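Local atomic coordinates of BH1478 protein (Bacillus halodurans, PDB entry 2QUP), a protein that is of unknown function but belongs to the DUF327 family and folds as a single chain built mostly of four alpha-helices. Residues L83-E88 and T99-I104; E41-L46 and K74-D79. One frame throughout, in Å; residues are numbered along the deposited sequence.

Interaction 1 of 2, residues L83-E88 and T99-I104; sequences LGLRLE and TKIYKI
Ile-101 meets Gly-84 by laying its terminal methyl CD1 against the bare backbone of the facing helix, 3.7 Å from the carbonyl carbon C of Gly-84. Glycine suits this place because a beta carbon here would press tightly on the methyl, about 3.3 Å from Ile-101 CD1. With CG1 beside the backbone N (chi1 -66°) and CD1 anti to CA (chi2 -172°), the isoleucine is extended and its end reaches across. Two neighbours on 83-88 add to this contact. Leu-85 crosses Ile-101 obliquely, its CD2 standing 4.2 Å from Ile-101 CD1, while the aliphatic part of Glu-88 slides past in the opposite direction, with CG 3.9 Å from the same methyl. Leu-85 also meets Tyr-102 at about a right angle, its CD2 lying 3.9 Å from the phenol OH and slanting in toward the ring. The outer shell is polar. The bent chain of Glu-88 carries its carboxylate to the loop that leads into helix 98-120, where OE1 accepts a hydrogen bond from the backbone N of Gly-97 and OE2 one from that of Arg-96; Tyr-102 OH has a weak hydrogen bond with Arg-98 NE. With the axes of the two segments 10.7 Å apart and 167° between their directions, this is antiparallel helix packing in an all-alpha fold, a glycine on one helix admitting an isoleucine from the next.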
ATOM      1  N   LEU A  83     -10.915  -1.477   3.720  1.00 30.95           N
ATOM      2  CA  LEU A  83     -11.688  -0.531   2.909  1.00 31.12           C
ATOM      3  C   LEU A  83     -12.194  -1.103   1.576  1.00 32.71           C
ATOM      4  O   LEU A  83     -13.376  -0.974   1.266  1.00 37.54           O
ATOM      5  CB  LEU A  83     -10.907   0.769   2.674  1.00 28.23           C
ATOM      6  CG  LEU A  83     -11.641   1.899   1.944  1.00 32.65           C
ATOM      7  CD1 LEU A  83     -12.884   2.364   2.719  1.00 32.94           C
ATOM      8  CD2 LEU A  83     -10.709   3.065   1.640  1.00 29.37           C
ATOM      9  N   GLY A  84     -11.300  -1.719   0.800  1.00 30.87           N
ATOM     10  CA  GLY A  84     -11.658  -2.401  -0.445  1.00 26.09           C
ATOM     11  C   GLY A  84     -12.844  -3.350  -0.397  1.00 34.30           C
ATOM     12  O   GLY A  84     -13.744  -3.275  -1.241  1.00 31.41           O
ATOM     13  N   LEU A  85     -12.840  -4.228   0.603  1.00 31.50           N
ATOM     14  CA  LEU A  85     -13.899  -5.205   0.801  1.00 35.02           C
ATOM     15  C   LEU A  85     -15.215  -4.561   1.207  1.00 40.34           C
ATOM     16  O   LEU A  85     -16.276  -5.076   0.862  1.00 42.42           O
ATOM     17  CB  LEU A  85     -13.496  -6.269   1.838  1.00 31.84           C
ATOM     18  CG  LEU A  85     -12.320  -7.216   1.548  1.00 28.45           C
ATOM     19  CD1 LEU A  85     -12.034  -8.059   2.774  1.00 27.56           C
ATOM     20  CD2 LEU A  85     -12.560  -8.115   0.316  1.00 20.99           C
ATOM     21  N   ARG A  86     -15.157  -3.447   1.932  1.00 36.64           N
ATOM     22  CA  ARG A  86     -16.387  -2.731   2.275  1.00 39.58           C
ATOM     23  C   ARG A  86     -16.978  -1.983   1.081  1.00 39.94           C
ATOM     24  O   ARG A  86     -18.191  -2.018   0.858  1.00 42.82           O
ATOM     25  CB  ARG A  86     -16.163  -1.775   3.436  1.00 40.90           C
ATOM     26  CG  ARG A  86     -17.405  -1.536   4.280  1.00 44.09           C
ATOM     27  CD  ARG A  86     -17.060  -0.874   5.615  1.00 45.11           C
ATOM     28  NE  ARG A  86     -16.364   0.410   5.469  1.00 46.60           N
ATOM     29  CZ  ARG A  86     -15.105   0.639   5.841  1.00 45.88           C
ATOM     30  NH1 ARG A  86     -14.379  -0.331   6.382  1.00 41.53           N
ATOM     31  NH2 ARG A  86     -14.568   1.841   5.672  1.00 45.40           N
ATOM     32  N   LEU A  87     -16.114  -1.331   0.304  1.00 38.92           N
ATOM     33  CA  LEU A  87     -16.523  -0.619  -0.905  1.00 40.23           C
ATOM     34  C   LEU A  87     -17.165  -1.519  -1.947  1.00 45.18           C
ATOM     35  O   LEU A  87     -18.016  -1.053  -2.705  1.00 46.61           O
ATOM     36  CB  LEU A  87     -15.347   0.098  -1.550  1.00 34.92           C
ATOM     37  CG  LEU A  87     -14.756   1.332  -0.875  1.00 39.92           C
ATOM     38  CD1 LEU A  87     -13.720   1.961  -1.802  1.00 28.73           C
ATOM     39  CD2 LEU A  87     -15.844   2.325  -0.481  1.00 38.90           C
ATOM     40  N   GLU A  88     -16.747  -2.790  -1.983  1.00 46.77           N
ATOM     41  CA  GLU A  88     -17.359  -3.810  -2.845  1.00 50.66           C
ATOM     42  C   GLU A  88     -18.840  -3.984  -2.525  1.00 53.00           C
ATOM     43  O   GLU A  88     -19.657  -4.163  -3.429  1.00 56.54           O
ATOM     44  CB  GLU A  88     -16.653  -5.163  -2.700  1.00 46.24           C
ATOM     45  CG  GLU A  88     -15.270  -5.266  -3.338  1.00 42.40           C
ATOM     46  CD  GLU A  88     -15.268  -5.375  -4.859  1.00 37.47           C
ATOM     47  OE1 GLU A  88     -15.775  -6.387  -5.390  1.00 31.13           O
ATOM     48  OE2 GLU A  88     -14.718  -4.460  -5.518  1.00 32.08           O
ATOM     49  N   THR A  99     -11.541 -11.650  -5.583  1.00 24.41           N
ATOM     50  CA  THR A  99     -10.465 -12.245  -6.374  1.00 29.24           C
ATOM     51  C   THR A  99      -9.379 -11.228  -6.774  1.00 29.25           C
ATOM     52  O   THR A  99      -8.202 -11.465  -6.498  1.00 26.90           O
ATOM     53  CB  THR A  99     -11.015 -13.040  -7.571  1.00 28.32           C
ATOM     54  OG1 THR A  99     -11.942 -14.033  -7.094  1.00 22.66           O
ATOM     55  CG2 THR A  99      -9.899 -13.748  -8.340  1.00 20.81           C
ATOM     56  N   LYS A 100      -9.780 -10.090  -7.353  1.00 30.51           N
ATOM     57  CA  LYS A 100      -8.841  -9.065  -7.839  1.00 29.77           C
ATOM     58  C   LYS A 100      -8.034  -8.410  -6.715  1.00 28.20           C
ATOM     59  O   LYS A 100      -6.815  -8.276  -6.819  1.00 22.02           O
ATOM     60  CB  LYS A 100      -9.574  -8.002  -8.669  1.00 30.67           C
ATOM     61  CG  LYS A 100      -8.679  -6.843  -9.098  1.00 35.19           C
ATOM     62  CD  LYS A 100      -8.925  -6.398 -10.506  1.00 49.74           C
ATOM     63  CE  LYS A 100      -7.607  -5.994 -11.165  1.00 63.03           C
ATOM     64  NZ  LYS A 100      -6.782  -7.188 -11.475  1.00 65.08           N
ATOM     65  N   ILE A 101      -8.735  -8.035  -5.643  1.00 19.92           N
ATOM     66  CA  ILE A 101      -8.179  -7.409  -4.466  1.00 22.04           C
ATOM     67  C   ILE A 101      -7.111  -8.313  -3.882  1.00 25.69           C
ATOM     68  O   ILE A 101      -5.986  -7.883  -3.639  1.00 33.62           O
ATOM     69  CB  ILE A 101      -9.313  -7.177  -3.417  1.00 24.61           C
ATOM     70  CG1 ILE A 101     -10.331  -6.145  -3.945  1.00 28.25           C
ATOM     71  CG2 ILE A 101      -8.758  -6.739  -2.063  1.00 27.36           C
ATOM     72  CD1 ILE A 101     -11.393  -5.695  -2.900  1.00 22.27           C
ATOM     73  N   TYR A 102      -7.467  -9.580  -3.697  1.00 20.05           N
ATOM     74  CA  TYR A 102      -6.537 -10.594  -3.208  1.00 22.95           C
ATOM     75  C   TYR A 102      -5.353 -10.817  -4.143  1.00 18.94           C
ATOM     76  O   TYR A 102      -4.238 -11.021  -3.665  1.00 20.15           O
ATOM     77  CB  TYR A 102      -7.243 -11.921  -3.006  1.00 18.99           C
ATOM     78  CG  TYR A 102      -8.298 -11.865  -1.934  1.00 13.08           C
ATOM     79  CD1 TYR A 102      -8.252 -10.907  -0.922  1.00 26.49           C
ATOM     80  CD2 TYR A 102      -9.343 -12.770  -1.930  1.00 21.78           C
ATOM     81  CE1 TYR A 102      -9.243 -10.861   0.081  1.00 20.07           C
ATOM     82  CE2 TYR A 102     -10.332 -12.723  -0.924  1.00 19.88           C
ATOM     83  CZ  TYR A 102     -10.265 -11.765   0.057  1.00 18.49           C
ATOM     84  OH  TYR A 102     -11.246 -11.726   1.049  1.00 31.44           O
ATOM     85  N   LYS A 103      -5.593 -10.767  -5.451  1.00 20.97           N
ATOM     86  CA  LYS A 103      -4.517 -10.931  -6.432  1.00 23.52           C
ATOM     87  C   LYS A 103      -3.492  -9.788  -6.361  1.00 28.72           C
ATOM     88  O   LYS A 103      -2.300  -9.979  -6.636  1.00 39.34           O
ATOM     89  CB  LYS A 103      -5.080 -11.026  -7.852  1.00 26.51           C
ATOM     90  CG  LYS A 103      -3.997 -11.316  -8.939  1.00 30.63           C
ATOM     91  CD  LYS A 103      -4.273 -10.662 -10.327  1.00 42.70           C
ATOM     92  CE  LYS A 103      -4.229  -9.108 -10.333  1.00 55.14           C
ATOM     93  NZ  LYS A 103      -2.893  -8.478 -10.632  1.00 46.06           N
ATOM     94  N   ILE A 104      -3.963  -8.600  -6.016  1.00 25.65           N
ATOM     95  CA  ILE A 104      -3.091  -7.441  -5.880  1.00 25.32           C
ATOM     96  C   ILE A 104      -2.236  -7.584  -4.620  1.00 24.01           C
ATOM     97  O   ILE A 104      -1.013  -7.432  -4.675  1.00 24.29           O
ATOM     98  CB  ILE A 104      -3.911  -6.116  -5.873  1.00 27.07           C
ATOM     99  CG1 ILE A 104      -4.507  -5.844  -7.250  1.00 21.55           C
ATOM    100  CG2 ILE A 104      -3.057  -4.924  -5.475  1.00 19.61           C
ATOM    101  CD1 ILE A 104      -5.711  -4.935  -7.165  1.00 34.76           C
TER

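Interaction 2 of 2, residues E41-L46 and K74-D79; sequences ERLQAL and KEFVGD
Two consecutive long helices, 27-60 and 63-88, form an antiparallel helical hairpin, and residues 41-46 and 74-79 are part of its apolar seam. Leu-43 puts its methyl CD2 over one face of the Phe-76 ring, a CH-pi contact 4.0 Å from the centroid and only 11° off the ring normal. The same methyl rests 3.7 Å from Asp-79 CB, so the aspartate contributes its methylene to the seam. Phe-76 has CG anti to the backbone N (chi1 -169°), and its rim atom CE1 lies 3.3 Å from the carbonyl O of Leu-43. Leu-46 CG sits at the ring edge, near the ring plane and 4.1 Å from Phe-76 CD1, and its CD2 reaches the backbone at 3.8 Å from Phe-76 CA. The branched end of Leu-46 thus lies against both the Phe-76 backbone and the extended chain of Glu-75, whose OE2 is 3.6 Å from Leu-46 CD1. An alanine here would probably open a gap beside Phe-76 CA and the Glu-75 chain, and leave the ring edge without the contact CG makes at CD1. Beyond the seam, Phe-76 also touches Met-47 and Ile-50 of helix 27-60 and Leu-140 of helix 126-144, which places it inside the bundle. With the segment axes 10.4 Å apart at 164°, leucines packed on a phenylalanine make this the antiparallel pairing of a helical hairpin within an all-helical bundle.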
ATOM      1  N   GLU A  41      -8.869   8.910   3.813  1.00 31.05           N
ATOM      2  CA  GLU A  41      -8.015  10.015   4.221  1.00 39.74           C
ATOM      3  C   GLU A  41      -6.820   9.524   5.024  1.00 33.81           C
ATOM      4  O   GLU A  41      -5.715  10.022   4.847  1.00 36.83           O
ATOM      5  CB  GLU A  41      -8.820  11.019   5.062  1.00 40.95           C
ATOM      6  CG  GLU A  41      -9.458  12.165   4.253  1.00 58.63           C
ATOM      7  CD  GLU A  41     -10.591  12.894   5.004  1.00 62.55           C
ATOM      8  OE1 GLU A  41     -10.515  13.020   6.252  1.00 71.28           O
ATOM      9  OE2 GLU A  41     -11.558  13.347   4.337  1.00 75.37           O
ATOM     10  N   ARG A  42      -7.060   8.557   5.909  1.00 35.95           N
ATOM     11  CA  ARG A  42      -6.013   7.880   6.672  1.00 36.13           C
ATOM     12  C   ARG A  42      -5.021   7.146   5.774  1.00 35.99           C
ATOM     13  O   ARG A  42      -3.805   7.247   5.947  1.00 38.67           O
ATOM     14  CB  ARG A  42      -6.642   6.910   7.663  1.00 35.85           C
ATOM     15  CG  ARG A  42      -7.016   7.553   8.978  1.00 45.24           C
ATOM     16  CD  ARG A  42      -7.393   6.513  10.026  1.00 55.24           C
ATOM     17  NE  ARG A  42      -8.829   6.239   9.997  1.00 62.97           N
ATOM     18  CZ  ARG A  42      -9.374   5.068   9.669  1.00 69.59           C
ATOM     19  NH1 ARG A  42      -8.612   4.021   9.350  1.00 73.47           N
ATOM     20  NH2 ARG A  42     -10.692   4.937   9.661  1.00 59.04           N
ATOM     21  N   LEU A  43      -5.550   6.445   4.783  1.00 32.30           N
ATOM     22  CA  LEU A  43      -4.735   5.857   3.726  1.00 26.80           C
ATOM     23  C   LEU A  43      -3.887   6.851   2.941  1.00 29.98           C
ATOM     24  O   LEU A  43      -2.798   6.506   2.481  1.00 29.16           O
ATOM     25  CB  LEU A  43      -5.629   5.077   2.751  1.00 19.66           C
ATOM     26  CG  LEU A  43      -6.250   3.731   3.097  1.00 25.82           C
ATOM     27  CD1 LEU A  43      -6.919   3.190   1.836  1.00 27.24           C
ATOM     28  CD2 LEU A  43      -5.235   2.743   3.675  1.00 18.36           C
ATOM     29  N   GLN A  44      -4.399   8.063   2.737  1.00 35.61           N
ATOM     30  CA  GLN A  44      -3.673   9.077   1.967  1.00 35.30           C
ATOM     31  C   GLN A  44      -2.486   9.554   2.801  1.00 32.34           C
ATOM     32  O   GLN A  44      -1.382   9.748   2.286  1.00 32.41           O
ATOM     33  CB  GLN A  44      -4.570  10.284   1.680  1.00 37.20           C
ATOM     34  CG  GLN A  44      -5.593  10.154   0.555  1.00 46.56           C
ATOM     35  CD  GLN A  44      -6.313  11.493   0.292  1.00 49.93           C
ATOM     36  OE1 GLN A  44      -6.275  12.028  -0.825  1.00 52.34           O
ATOM     37  NE2 GLN A  44      -6.953  12.047   1.332  1.00 44.58           N
ATOM     38  N   ALA A  45      -2.739   9.734   4.095  1.00 32.69           N
ATOM     39  CA  ALA A  45      -1.723  10.150   5.065  1.00 35.51           C
ATOM     40  C   ALA A  45      -0.617   9.106   5.223  1.00 30.92           C
ATOM     41  O   ALA A  45       0.552   9.446   5.263  1.00 29.08           O
ATOM     42  CB  ALA A  45      -2.387  10.464   6.426  1.00 33.44           C
ATOM     43  N   LEU A  46      -1.008   7.835   5.303  1.00 28.35           N
ATOM     44  CA  LEU A  46      -0.075   6.717   5.309  1.00 24.49           C
ATOM     45  C   LEU A  46       0.753   6.619   4.025  1.00 26.73           C
ATOM     46  O   LEU A  46       1.934   6.328   4.070  1.00 32.34           O
ATOM     47  CB  LEU A  46      -0.860   5.428   5.503  1.00 18.22           C
ATOM     48  CG  LEU A  46      -0.192   4.178   6.042  1.00 23.67           C
ATOM     49  CD1 LEU A  46       0.859   4.507   7.132  1.00 28.80           C
ATOM     50  CD2 LEU A  46      -1.268   3.294   6.596  1.00 24.07           C
ATOM     51  N   LYS A  74       2.997  -2.831   5.044  1.00 25.39           N
ATOM     52  CA  LYS A  74       2.188  -3.859   5.719  0.50 31.97           C
ATOM     53  C   LYS A  74       0.987  -3.260   6.451  1.00 28.13           C
ATOM     54  O   LYS A  74      -0.099  -3.850   6.489  1.00 34.80           O
ATOM     55  CB  LYS A  74       3.064  -4.667   6.695  0.50 32.51           C
ATOM     56  CG  LYS A  74       2.449  -5.944   7.281  0.50 36.96           C
ATOM     57  CD  LYS A  74       3.520  -6.804   7.963  0.50 36.24           C
ATOM     58  CE  LYS A  74       2.907  -7.857   8.891  0.50 46.40           C
ATOM     59  NZ  LYS A  74       3.826  -8.270  10.005  0.50 41.36           N
ATOM     60  N   GLU A  75       1.168  -2.084   7.046  1.00 33.04           N
ATOM     61  CA  GLU A  75       0.034  -1.398   7.695  1.00 24.42           C
ATOM     62  C   GLU A  75      -1.019  -0.868   6.703  1.00 33.65           C
ATOM     63  O   GLU A  75      -2.221  -0.877   6.986  1.00 28.23           O
ATOM     64  CB  GLU A  75       0.523  -0.235   8.535  1.00 32.47           C
ATOM     65  CG  GLU A  75      -0.594   0.423   9.338  1.00 27.72           C
ATOM     66  CD  GLU A  75      -0.146   1.670  10.029  1.00 45.00           C
ATOM     67  OE1 GLU A  75      -0.937   2.233  10.827  1.00 44.78           O
ATOM     68  OE2 GLU A  75       1.005   2.078   9.772  1.00 48.24           O
ATOM     69  N   PHE A  76      -0.540  -0.377   5.565  1.00 25.63           N
ATOM     70  CA  PHE A  76      -1.378   0.104   4.481  1.00 25.83           C
ATOM     71  C   PHE A  76      -2.236  -1.022   3.916  1.00 28.91           C
ATOM     72  O   PHE A  76      -3.443  -0.858   3.814  1.00 35.85           O
ATOM     73  CB  PHE A  76      -0.509   0.688   3.351  1.00 21.08           C
ATOM     74  CG  PHE A  76      -1.290   1.437   2.300  1.00 19.17           C
ATOM     75  CD1 PHE A  76      -1.343   2.834   2.319  1.00 24.13           C
ATOM     76  CD2 PHE A  76      -1.973   0.746   1.281  1.00 15.07           C
ATOM     77  CE1 PHE A  76      -2.071   3.547   1.332  1.00 30.31           C
ATOM     78  CE2 PHE A  76      -2.713   1.442   0.299  1.00 11.11           C
ATOM     79  CZ  PHE A  76      -2.750   2.844   0.304  1.00 14.68           C
ATOM     80  N   VAL A  77      -1.594  -2.125   3.505  1.00 28.32           N
ATOM     81  CA  VAL A  77      -2.277  -3.304   2.996  1.00 21.16           C
ATOM     82  C   VAL A  77      -3.455  -3.721   3.880  1.00 25.66           C
ATOM     83  O   VAL A  77      -4.564  -3.876   3.389  1.00 32.58           O
ATOM     84  CB  VAL A  77      -1.334  -4.474   2.770  1.00 26.60           C
ATOM     85  CG1 VAL A  77      -2.114  -5.747   2.371  1.00 27.21           C
ATOM     86  CG2 VAL A  77      -0.325  -4.130   1.670  1.00 12.61           C
ATOM     87  N   GLY A  78      -3.211  -3.862   5.175  1.00 26.34           N
ATOM     88  CA  GLY A  78      -4.274  -4.184   6.139  1.00 28.59           C
ATOM     89  C   GLY A  78      -5.449  -3.252   6.001  1.00 26.98           C
ATOM     90  O   GLY A  78      -6.580  -3.698   5.846  1.00 34.08           O
ATOM     91  N   ASP A  79      -5.174  -1.950   6.033  1.00 33.09           N
ATOM     92  CA  ASP A  79      -6.230  -0.937   6.021  1.00 32.71           C
ATOM     93  C   ASP A  79      -6.907  -0.779   4.670  1.00 30.82           C
ATOM     94  O   ASP A  79      -8.092  -0.481   4.607  1.00 30.57           O
ATOM     95  CB  ASP A  79      -5.692   0.413   6.485  1.00 34.44           C
ATOM     96  CG  ASP A  79      -5.399   0.449   7.972  1.00 39.75           C
ATOM     97  OD1 ASP A  79      -4.700   1.384   8.409  1.00 44.82           O
ATOM     98  OD2 ASP A  79      -5.861  -0.451   8.709  1.00 52.37           O
TER

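Overall arrangement
Along the chain the contacts come in series: interaction 2 joins helix 27-60 to helix 63-88, and interaction 1 then joins the end of helix 63-88 to the start of helix 98-120. Helix 63-88 is thus shared, packing antiparallel to a different neighbour in each. Their centres lie about 14 Å apart, yet the two meet directly where Leu-83 CD2 packs 3.8 Å from Leu-43 CD1. Helix 126-144 backs both, with Tyr-144 touching Leu-83 and Leu-43. The centre of interaction 2 is nearer the centre of the folded chain, about 7 Å from it against about 13 Å for that of interaction 1. Together they link three successive helices of this four-helix protein through mainly apolar side chains.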